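Local coordinates for protein peroxidase (Cellulomonas bogoriensis 69B4 = DSM 16987, PDB 6QZO) that binds heme b and probably acts as a DyP-type peroxidase, using peroxide to oxidise its substrates, at residues P44-L55 with A170-R181; L78-E89 with H157-E165. All coordinates share one frame; numbering follows the deposited sequence.

Contact 1: residues P44-L55 with A170-R181; sequences PPSFIALVALDL and ASVRWVQRGFRR
Strands 47-55 and 170-179 run antiparallel, their axes 4.2 Å apart at the closest and 138° between their directions. Ile48 faces Gly178, Leu50 faces Gln176 and Asp54 faces Ser171 as hydrogen-bonded pairs. Between Ala52 and Leu53 the register slips by one residue: Arg173 and Trp174 both sit opposite Ala52, a classic beta bulge. The Ala52 O accepts a nearly straight bond from Arg173 N (2.8 Å, 172°) and a weak, longer one from Trp174 N. Beside the bulge, Ala52 CB sits over the centre of the Trp174 ring system in a tight CH-pi contact, 3.3 Å from the six-membered ring's centroid; Gln176 NE2 lies over the opposite face and Leu50 CB at the edge. The indole reaches back over Ala52 because its CG stands between the backbone N and the carbonyl carbon (chi1 49°). Arg173 stretches out to Asp54, NH1 meeting the syn lone pair of OD2 at 2.8 Å in a salt bridge within the guanidinium plane, while NE bonds to Cys139 O. A leucine in place of Arg173 is likely to leave the Asp54 carboxylate without its cationic mate and Cys139 O without this donor. At the other end, Pro44 CB lies over the Arg180 guanidinium, 3.5 Å from CZ, while Arg180 NH2 bonds to Ala309 O; Ser46 OG donates to Arg181 O. The outermost strand 170-179 and the inner strand 47-55 are neighbours in the four-stranded antiparallel sheet of the N-terminal ferredoxin-like domain of DyP-type peroxidases.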
loop_
_atom_site.group_PDB
_atom_site.type_symbol
_atom_site.label_atom_id
_atom_site.label_comp_id
_atom_site.label_asym_id
_atom_site.label_seq_id
_atom_site.Cartn_x
_atom_site.Cartn_y
_atom_site.Cartn_z
ATOM N N PRO A 44 -11.369 4.878 -12.353
ATOM C CA PRO A 44 -10.415 4.186 -11.488
ATOM C C PRO A 44 -10.424 4.715 -10.056
ATOM O O PRO A 44 -10.287 5.908 -9.822
ATOM C CB PRO A 44 -9.067 4.403 -12.196
ATOM C CG PRO A 44 -9.441 4.680 -13.632
ATOM C CD PRO A 44 -10.734 5.453 -13.544
ATOM N N PRO A 45 -10.636 3.840 -9.051
ATOM C CA PRO A 45 -10.549 4.233 -7.648
ATOM C C PRO A 45 -9.090 4.195 -7.166
ATOM O O PRO A 45 -8.221 3.857 -7.941
ATOM C CB PRO A 45 -11.400 3.143 -6.986
ATOM C CG PRO A 45 -11.052 1.914 -7.784
ATOM C CD PRO A 45 -10.958 2.403 -9.204
ATOM N N SER A 46 -8.866 4.488 -5.887
ATOM C CA SER A 46 -7.530 4.794 -5.316
ATOM C C SER A 46 -6.586 3.588 -5.376
ATOM O O SER A 46 -5.372 3.816 -5.595
ATOM C CB SER A 46 -7.669 5.322 -3.921
ATOM O OG SER A 46 -8.345 6.567 -3.918
ATOM N N PHE A 47 -7.071 2.357 -5.175
ATOM C CA PHE A 47 -6.171 1.189 -4.972
ATOM C C PHE A 47 -6.508 0.028 -5.908
ATOM O O PHE A 47 -7.681 -0.106 -6.333
ATOM C CB PHE A 47 -6.194 0.757 -3.509
ATOM C CG PHE A 47 -5.975 1.924 -2.585
ATOM C CD1 PHE A 47 -4.778 2.625 -2.620
ATOM C CD2 PHE A 47 -6.986 2.378 -1.762
ATOM C CE1 PHE A 47 -4.582 3.735 -1.811
ATOM C CE2 PHE A 47 -6.782 3.481 -0.942
ATOM C CZ PHE A 47 -5.584 4.164 -0.973
ATOM N N ILE A 48 -5.477 -0.780 -6.181
ATOM C CA ILE A 48 -5.510 -1.989 -7.050
ATOM C C ILE A 48 -4.618 -3.085 -6.460
ATOM O O ILE A 48 -3.515 -2.776 -5.978
ATOM C CB ILE A 48 -5.051 -1.674 -8.486
ATOM C CG1 ILE A 48 -5.345 -2.840 -9.419
ATOM C CG2 ILE A 48 -3.579 -1.268 -8.535
ATOM C CD1 ILE A 48 -5.366 -2.437 -10.880
ATOM N N ALA A 49 -5.089 -4.325 -6.546
ATOM C CA ALA A 49 -4.264 -5.539 -6.389
ATOM C C ALA A 49 -4.599 -6.437 -7.572
ATOM O O ALA A 49 -5.770 -6.788 -7.704
ATOM C CB ALA A 49 -4.540 -6.212 -5.070
ATOM N N LEU A 50 -3.635 -6.692 -8.456
ATOM C CA LEU A 50 -3.770 -7.740 -9.484
ATOM C C LEU A 50 -3.234 -9.034 -8.880
ATOM O O LEU A 50 -2.018 -9.078 -8.569
ATOM C CB LEU A 50 -2.942 -7.354 -10.704
ATOM C CG LEU A 50 -3.393 -6.232 -11.620
ATOM C CD1 LEU A 50 -4.684 -6.554 -12.305
ATOM C CD2 LEU A 50 -3.461 -4.876 -10.956
ATOM N N VAL A 51 -4.119 -10.012 -8.689
ATOM C CA VAL A 51 -3.763 -11.354 -8.167
ATOM C C VAL A 51 -3.797 -12.366 -9.319
ATOM O O VAL A 51 -4.898 -12.715 -9.767
ATOM C CB VAL A 51 -4.688 -11.770 -7.012
ATOM C CG1 VAL A 51 -4.218 -13.066 -6.374
ATOM C CG2 VAL A 51 -4.794 -10.669 -5.955
ATOM N N ALA A 52 -2.624 -12.775 -9.791
ATOM C CA ALA A 52 -2.439 -13.877 -10.746
ATOM C C ALA A 52 -2.428 -15.191 -9.973
ATOM O O ALA A 52 -1.694 -15.291 -8.964
ATOM C CB ALA A 52 -1.163 -13.698 -11.535
ATOM N N LEU A 53 -3.211 -16.165 -10.439
ATOM C CA LEU A 53 -3.232 -17.518 -9.846
ATOM C C LEU A 53 -2.892 -18.523 -10.939
ATOM O O LEU A 53 -3.119 -18.215 -12.119
ATOM C CB LEU A 53 -4.599 -17.783 -9.210
ATOM C CG LEU A 53 -5.001 -16.792 -8.107
ATOM C CD1 LEU A 53 -5.953 -15.733 -8.642
ATOM C CD2 LEU A 53 -5.633 -17.518 -6.930
ATOM N N ASP A 54 -2.303 -19.643 -10.540
ATOM C CA ASP A 54 -2.024 -20.797 -11.430
ATOM C C ASP A 54 -2.921 -21.962 -11.011
ATOM O O ASP A 54 -3.020 -22.258 -9.811
ATOM C CB ASP A 54 -0.538 -21.149 -11.412
ATOM C CG ASP A 54 0.312 -20.250 -12.273
ATOM O OD1 ASP A 54 -0.254 -19.534 -13.136
ATOM O OD2 ASP A 54 1.535 -20.265 -12.062
ATOM N N LEU A 55 -3.587 -22.589 -11.968
ATOM C CA LEU A 55 -4.440 -23.778 -11.713
ATOM C C LEU A 55 -3.539 -24.941 -11.282
ATOM O O LEU A 55 -2.385 -24.987 -11.718
ATOM C CB LEU A 55 -5.235 -24.097 -12.983
ATOM C CG LEU A 55 -6.219 -23.006 -13.399
ATOM C CD1 LEU A 55 -6.749 -23.249 -14.791
ATOM C CD2 LEU A 55 -7.370 -22.971 -12.395
ATOM N N ALA A 170 -6.633 -23.341 -7.408
ATOM C CA ALA A 170 -5.592 -22.434 -7.935
ATOM C C ALA A 170 -4.813 -21.851 -6.765
ATOM O O ALA A 170 -5.428 -21.633 -5.705
ATOM C CB ALA A 170 -6.226 -21.358 -8.760
ATOM N N SER A 171 -3.518 -21.613 -6.978
ATOM C CA SER A 171 -2.624 -20.981 -5.976
ATOM C C SER A 171 -2.087 -19.663 -6.538
ATOM O O SER A 171 -2.058 -19.502 -7.775
ATOM C CB SER A 171 -1.544 -21.923 -5.567
ATOM O OG SER A 171 -0.731 -22.270 -6.677
ATOM N N VAL A 172 -1.731 -18.743 -5.651
ATOM C CA VAL A 172 -1.217 -17.389 -6.000
ATOM C C VAL A 172 0.121 -17.561 -6.726
ATOM O O VAL A 172 0.961 -18.335 -6.250
ATOM C CB VAL A 172 -1.051 -16.498 -4.760
ATOM C CG1 VAL A 172 -0.400 -15.169 -5.119
ATOM C CG2 VAL A 172 -2.376 -16.276 -4.058
ATOM N N ARG A 173 0.283 -16.864 -7.852
ATOM C CA ARG A 173 1.548 -16.831 -8.621
ATOM C C ARG A 173 2.268 -15.519 -8.291
ATOM O O ARG A 173 3.466 -15.553 -7.943
ATOM C CB ARG A 173 1.222 -16.958 -10.110
ATOM C CG ARG A 173 2.453 -16.934 -11.004
ATOM C CD ARG A 173 2.069 -16.890 -12.468
ATOM N NE ARG A 173 3.294 -16.811 -13.241
ATOM C CZ ARG A 173 4.082 -17.843 -13.528
ATOM N NH1 ARG A 173 3.773 -19.065 -13.129
ATOM N NH2 ARG A 173 5.186 -17.649 -14.227
ATOM N N TRP A 174 1.537 -14.408 -8.405
ATOM C CA TRP A 174 2.020 -13.067 -7.992
ATOM C C TRP A 174 0.840 -12.178 -7.619
ATOM O O TRP A 174 -0.320 -12.497 -7.981
ATOM C CB TRP A 174 2.900 -12.414 -9.064
ATOM C CG TRP A 174 2.393 -12.393 -10.482
ATOM C CD1 TRP A 174 2.899 -13.128 -11.517
ATOM C CD2 TRP A 174 1.392 -11.532 -11.067
ATOM N NE1 TRP A 174 2.269 -12.815 -12.684
ATOM C CE2 TRP A 174 1.339 -11.841 -12.447
ATOM C CE3 TRP A 174 0.512 -10.564 -10.575
ATOM C CZ2 TRP A 174 0.443 -11.220 -13.324
ATOM C CZ3 TRP A 174 -0.364 -9.940 -11.446
ATOM C CH2 TRP A 174 -0.398 -10.264 -12.803
ATOM N N VAL A 175 1.157 -11.118 -6.885
ATOM C CA VAL A 175 0.245 -9.999 -6.508
ATOM C C VAL A 175 1.014 -8.706 -6.740
ATOM O O VAL A 175 2.106 -8.559 -6.167
ATOM C CB VAL A 175 -0.209 -10.092 -5.047
ATOM C CG1 VAL A 175 -1.218 -9.017 -4.707
ATOM C CG2 VAL A 175 -0.747 -11.468 -4.698
ATOM N N GLN A 176 0.461 -7.829 -7.575
ATOM C CA GLN A 176 1.001 -6.482 -7.852
ATOM C C GLN A 176 0.014 -5.484 -7.258
ATOM O O GLN A 176 -1.167 -5.548 -7.602
ATOM C CB GLN A 176 1.199 -6.304 -9.356
ATOM C CG GLN A 176 2.207 -7.297 -9.930
ATOM C CD GLN A 176 2.560 -6.968 -11.362
ATOM O OE1 GLN A 176 3.062 -5.888 -11.670
ATOM N NE2 GLN A 176 2.285 -7.906 -12.258
ATOM N N ARG A 177 0.496 -4.623 -6.361
ATOM C CA ARG A 177 -0.308 -3.635 -5.612
ATOM C C ARG A 177 0.060 -2.259 -6.153
ATOM O O ARG A 177 1.246 -2.027 -6.446
ATOM C CB ARG A 177 -0.020 -3.760 -4.109
ATOM C CG ARG A 177 0.030 -5.205 -3.629
ATOM C CD ARG A 177 0.320 -5.307 -2.133
ATOM N NE ARG A 177 0.051 -6.624 -1.617
ATOM C CZ ARG A 177 -1.154 -7.130 -1.392
ATOM N NH1 ARG A 177 -2.253 -6.454 -1.715
ATOM N NH2 ARG A 177 -1.237 -8.358 -0.898
ATOM N N GLY A 178 -0.923 -1.383 -6.305
ATOM C CA GLY A 178 -0.683 -0.018 -6.794
ATOM C C GLY A 178 -1.676 0.955 -6.199
ATOM O O GLY A 178 -2.638 0.490 -5.523
ATOM N N PHE A 179 -1.466 2.246 -6.480
ATOM C CA PHE A 179 -2.213 3.358 -5.860
ATOM C C PHE A 179 -2.221 4.586 -6.771
ATOM O O PHE A 179 -1.325 4.766 -7.637
ATOM C CB PHE A 179 -1.599 3.726 -4.509
ATOM C CG PHE A 179 -0.141 4.108 -4.545
ATOM C CD1 PHE A 179 0.244 5.417 -4.795
ATOM C CD2 PHE A 179 0.843 3.165 -4.303
ATOM C CE1 PHE A 179 1.579 5.775 -4.811
ATOM C CE2 PHE A 179 2.180 3.530 -4.313
ATOM C CZ PHE A 179 2.548 4.831 -4.569
ATOM N N ARG A 180 -3.267 5.388 -6.584
ATOM C CA ARG A 180 -3.366 6.801 -7.013
ATOM C C ARG A 180 -3.631 7.600 -5.739
ATOM O O ARG A 180 -3.457 7.034 -4.641
ATOM C CB ARG A 180 -4.505 6.985 -8.021
ATOM C CG ARG A 180 -4.445 6.035 -9.212
ATOM C CD ARG A 180 -5.662 6.209 -10.110
ATOM N NE ARG A 180 -5.476 5.472 -11.353
ATOM C CZ ARG A 180 -5.871 5.869 -12.560
ATOM N NH1 ARG A 180 -6.476 7.036 -12.745
ATOM N NH2 ARG A 180 -5.626 5.094 -13.602
ATOM N N ARG A 181 -4.118 8.826 -5.865
ATOM C CA ARG A 181 -4.479 9.653 -4.688
ATOM C C ARG A 181 -5.709 9.029 -4.010
ATOM O O ARG A 181 -6.372 8.172 -4.618
ATOM C CB ARG A 181 -4.592 11.117 -5.123
ATOM C CG ARG A 181 -3.250 11.692 -5.540
ATOM C CD ARG A 181 -3.043 13.101 -5.054
ATOM N NE ARG A 181 -1.707 13.625 -5.374
ATOM C CZ ARG A 181 -0.723 13.858 -4.508
ATOM N NH1 ARG A 181 -0.866 13.607 -3.211
ATOM N NH2 ARG A 181 0.426 14.333 -4.952
#

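Contact 2: residues L78-E89 with H157-E165; sequences LTTGRPGLADSE and HAVRVLTKE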
loop_
_atom_site.group_PDB
_atom_site.type_symbol
_atom_site.label_atom_id
_atom_site.label_comp_id
_atom_site.label_asym_id
_atom_site.label_seq_id
_atom_site.Cartn_x
_atom_site.Cartn_y
_atom_site.Cartn_z
ATOM N N LEU A 78 -19.241 -9.232 -1.966
ATOM C CA LEU A 78 -18.218 -8.268 -1.461
ATOM C C LEU A 78 -18.492 -6.878 -2.060
ATOM O O LEU A 78 -18.469 -5.896 -1.299
ATOM C CB LEU A 78 -16.806 -8.770 -1.786
ATOM C CG LEU A 78 -16.363 -10.039 -1.048
ATOM C CD1 LEU A 78 -15.098 -10.623 -1.669
ATOM C CD2 LEU A 78 -16.130 -9.766 0.430
ATOM N N THR A 79 -18.831 -6.798 -3.346
ATOM C CA THR A 79 -19.039 -5.513 -4.086
ATOM C C THR A 79 -20.301 -4.791 -3.588
ATOM O O THR A 79 -20.415 -3.574 -3.857
ATOM C CB THR A 79 -19.064 -5.721 -5.607
ATOM O OG1 THR A 79 -20.117 -6.631 -5.920
ATOM C CG2 THR A 79 -17.756 -6.250 -6.143
ATOM N N THR A 80 -21.195 -5.484 -2.872
ATOM C CA THR A 80 -22.438 -4.898 -2.299
ATOM C C THR A 80 -22.297 -4.776 -0.782
ATOM O O THR A 80 -23.302 -4.446 -0.122
ATOM C CB THR A 80 -23.680 -5.693 -2.717
ATOM O OG1 THR A 80 -23.544 -7.040 -2.259
ATOM C CG2 THR A 80 -23.896 -5.675 -4.213
ATOM N N GLY A 81 -21.087 -4.995 -0.257
ATOM C CA GLY A 81 -20.779 -4.830 1.173
ATOM C C GLY A 81 -21.400 -5.939 2.011
ATOM O O GLY A 81 -21.744 -5.679 3.193
ATOM N N ARG A 82 -21.556 -7.134 1.427
ATOM C CA ARG A 82 -21.974 -8.349 2.163
ATOM C C ARG A 82 -20.765 -9.266 2.250
ATOM O O ARG A 82 -19.954 -9.308 1.322
ATOM C CB ARG A 82 -23.147 -9.065 1.484
ATOM C CG ARG A 82 -24.451 -8.271 1.436
ATOM C CD ARG A 82 -25.495 -9.010 0.591
ATOM N NE ARG A 82 -25.101 -9.118 -0.827
ATOM C CZ ARG A 82 -25.495 -10.061 -1.683
ATOM N NH1 ARG A 82 -26.317 -11.036 -1.312
ATOM N NH2 ARG A 82 -25.065 -10.012 -2.930
ATOM N N PRO A 83 -20.605 -10.004 3.371
ATOM C CA PRO A 83 -19.544 -11.000 3.486
ATOM C C PRO A 83 -19.599 -12.034 2.355
ATOM O O PRO A 83 -20.652 -12.316 1.882
ATOM C CB PRO A 83 -19.812 -11.699 4.833
ATOM C CG PRO A 83 -20.614 -10.672 5.618
ATOM C CD PRO A 83 -21.436 -9.926 4.583
ATOM N N GLY A 84 -18.446 -12.566 1.978
ATOM C CA GLY A 84 -18.298 -13.650 0.996
ATOM C C GLY A 84 -18.750 -14.980 1.558
ATOM O O GLY A 84 -19.250 -15.020 2.700
ATOM N N LEU A 85 -18.587 -16.035 0.759
ATOM C CA LEU A 85 -19.001 -17.424 1.089
ATOM C C LEU A 85 -17.970 -17.985 2.081
ATOM O O LEU A 85 -18.395 -18.382 3.196
ATOM C CB LEU A 85 -19.068 -18.187 -0.242
ATOM C CG LEU A 85 -19.097 -19.715 -0.206
ATOM C CD1 LEU A 85 -20.237 -20.255 0.625
ATOM C CD2 LEU A 85 -19.180 -20.253 -1.624
ATOM N N ALA A 86 -16.671 -17.951 1.732
ATOM C CA ALA A 86 -15.576 -18.385 2.639
ATOM C C ALA A 86 -15.059 -17.166 3.419
ATOM O O ALA A 86 -13.846 -16.811 3.230
ATOM C CB ALA A 86 -14.458 -19.059 1.855
ATOM N N ASP A 87 -15.927 -16.525 4.219
ATOM C CA ASP A 87 -15.650 -15.193 4.834
ATOM C C ASP A 87 -15.926 -15.261 6.344
ATOM O O ASP A 87 -17.079 -15.167 6.770
ATOM C CB ASP A 87 -16.409 -14.081 4.122
ATOM C CG ASP A 87 -15.962 -12.675 4.509
ATOM O OD1 ASP A 87 -15.270 -12.525 5.545
ATOM O OD2 ASP A 87 -16.367 -11.729 3.805
ATOM N N SER A 88 -14.843 -15.413 7.104
ATOM C CA SER A 88 -14.795 -15.525 8.576
ATOM C C SER A 88 -14.584 -14.144 9.221
ATOM O O SER A 88 -14.602 -14.094 10.471
ATOM C CB SER A 88 -13.708 -16.511 8.959
ATOM O OG SER A 88 -12.576 -16.389 8.094
ATOM N N GLU A 89 -14.407 -13.071 8.435
ATOM C CA GLU A 89 -14.224 -11.677 8.942
ATOM C C GLU A 89 -15.262 -10.761 8.298
ATOM O O GLU A 89 -14.933 -9.830 7.573
ATOM C CB GLU A 89 -12.803 -11.176 8.698
ATOM C CG GLU A 89 -11.735 -11.995 9.404
ATOM C CD GLU A 89 -11.248 -13.194 8.610
ATOM O OE1 GLU A 89 -10.781 -13.002 7.455
ATOM O OE2 GLU A 89 -11.356 -14.320 9.129
ATOM N N HIS A 157 -9.258 -7.430 2.462
ATOM C CA HIS A 157 -10.305 -8.428 2.793
ATOM C C HIS A 157 -10.734 -9.174 1.531
ATOM O O HIS A 157 -10.690 -10.415 1.551
ATOM C CB HIS A 157 -11.524 -7.793 3.439
ATOM C CG HIS A 157 -12.494 -8.830 3.875
ATOM N ND1 HIS A 157 -12.128 -9.833 4.737
ATOM C CD2 HIS A 157 -13.779 -9.047 3.554
ATOM C CE1 HIS A 157 -13.170 -10.616 4.945
ATOM N NE2 HIS A 157 -14.191 -10.155 4.227
ATOM N N ALA A 158 -11.146 -8.444 0.493
ATOM C CA ALA A 158 -11.594 -9.028 -0.788
ATOM C C ALA A 158 -10.556 -10.032 -1.287
ATOM O O ALA A 158 -10.925 -11.175 -1.614
ATOM C CB ALA A 158 -11.816 -7.939 -1.795
ATOM N N VAL A 159 -9.292 -9.610 -1.336
ATOM C CA VAL A 159 -8.157 -10.451 -1.816
ATOM C C VAL A 159 -8.073 -11.711 -0.950
ATOM O O VAL A 159 -7.884 -12.816 -1.513
ATOM C CB VAL A 159 -6.840 -9.646 -1.808
ATOM C CG1 VAL A 159 -5.606 -10.533 -1.895
ATOM C CG2 VAL A 159 -6.832 -8.587 -2.909
ATOM N N ARG A 160 -8.183 -11.572 0.368
ATOM C CA ARG A 160 -8.103 -12.726 1.314
ATOM C C ARG A 160 -9.248 -13.699 0.989
ATOM O O ARG A 160 -8.993 -14.919 0.906
ATOM C CB ARG A 160 -8.143 -12.211 2.759
ATOM C CG ARG A 160 -8.259 -13.287 3.836
ATOM C CD ARG A 160 -7.000 -14.095 4.004
ATOM N NE ARG A 160 -7.092 -15.150 5.004
ATOM C CZ ARG A 160 -6.205 -16.141 5.143
ATOM N NH1 ARG A 160 -5.145 -16.200 4.356
ATOM N NH2 ARG A 160 -6.389 -17.100 6.033
ATOM N N VAL A 161 -10.468 -13.196 0.807
ATOM C CA VAL A 161 -11.671 -14.051 0.574
ATOM C C VAL A 161 -11.520 -14.770 -0.767
ATOM O O VAL A 161 -11.695 -16.003 -0.787
ATOM C CB VAL A 161 -12.967 -13.231 0.652
ATOM C CG1 VAL A 161 -14.157 -14.002 0.110
ATOM C CG2 VAL A 161 -13.235 -12.766 2.090
ATOM N N LEU A 162 -11.193 -14.045 -1.837
ATOM C CA LEU A 162 -11.120 -14.628 -3.197
ATOM C C LEU A 162 -9.992 -15.664 -3.248
ATOM O O LEU A 162 -10.184 -16.719 -3.889
ATOM C CB LEU A 162 -10.904 -13.519 -4.226
ATOM C CG LEU A 162 -12.066 -12.537 -4.339
ATOM C CD1 LEU A 162 -11.633 -11.268 -5.063
ATOM C CD2 LEU A 162 -13.262 -13.174 -5.031
ATOM N N THR A 163 -8.870 -15.391 -2.576
ATOM C CA THR A 163 -7.677 -16.270 -2.560
ATOM C C THR A 163 -8.035 -17.573 -1.842
ATOM O O THR A 163 -7.742 -18.654 -2.396
ATOM C CB THR A 163 -6.475 -15.568 -1.916
ATOM O OG1 THR A 163 -6.219 -14.387 -2.669
ATOM C CG2 THR A 163 -5.227 -16.419 -1.887
ATOM N N LYS A 164 -8.628 -17.473 -0.650
ATOM C CA LYS A 164 -9.075 -18.637 0.154
ATOM C C LYS A 164 -10.059 -19.500 -0.642
ATOM O O LYS A 164 -9.988 -20.728 -0.520
ATOM C CB LYS A 164 -9.779 -18.163 1.429
ATOM C CG LYS A 164 -8.870 -17.827 2.584
ATOM C CD LYS A 164 -9.598 -17.095 3.702
ATOM C CE LYS A 164 -10.649 -17.956 4.368
ATOM N NZ LYS A 164 -11.238 -17.282 5.560
ATOM N N GLU A 165 -10.970 -18.873 -1.385
ATOM C CA GLU A 165 -12.040 -19.580 -2.136
ATOM C C GLU A 165 -11.418 -20.520 -3.175
ATOM O O GLU A 165 -12.025 -21.572 -3.440
ATOM C CB GLU A 165 -12.947 -18.571 -2.831
ATOM C CG GLU A 165 -14.346 -19.078 -3.014
ATOM C CD GLU A 165 -15.054 -19.220 -1.691
ATOM O OE1 GLU A 165 -15.442 -18.179 -1.106
ATOM O OE2 GLU A 165 -15.187 -20.379 -1.225
#
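The imidazole of His157 takes Asp87 at its edge, while Val161 CG2, one helical turn on, lies 3.4 Å above one face, offset toward the rim. The edge contact is a His-carboxylate hydrogen bond that ties the loop after helix 61-78 to helix 152-165 of the ferredoxin-like domain. His157 NE2 donates to Asp87 OD2 at 2.7 Å, close to the ring plane but 34° out of the carboxylate plane, the two planes being turned 44° apart. OD2 also accepts from Gly84 N through its anti lone pair, so two donors grip one oxygen and hold the loop's bend over the helix. With CG opposite the backbone N (chi1 -168°), the Asp87 carboxylate swings in beside Val161, whose CG2 is 3.6 Å from Asp87 CG. Next to this polar link, Leu78 meets Val161 tip to tip, CD1 to CG1 at 3.9 Å. Lys164 NZ lies 3.0 Å from Ser88 OG, but at a poor angle for a bond, and pairs instead with Asp244 of the second subunit. Glu165, bent at chi2, curls back to Ala86: its OE1 accepts from Ala86 N on the syn lone pair at 3.1 Å, and the same oxygen touches Ala86 CB.

Overall arrangement
Contact 2 is nested within the chain loop that contact 1 closes, and their centres lie about 15 Å apart. Helix 152-165 joins them: while one side holds the 78-89 loop, Val159 and Thr163 turn to the sheet. There Val159 CG2 meets Ala49 CB at 3.9 Å, and Thr163 CG2 meets Val172 CG2 at 3.6 Å. The heme lies nearer contact 1: the Arg180 side chain is about 10 Å from it and about 7 Å from the side chain of the heme-binding Arg307. Contact 2 is remote from the heme site. Both reach the second subunit, through Arg181 in contact 1 and Arg160, Lys164 and Glu89 in contact 2.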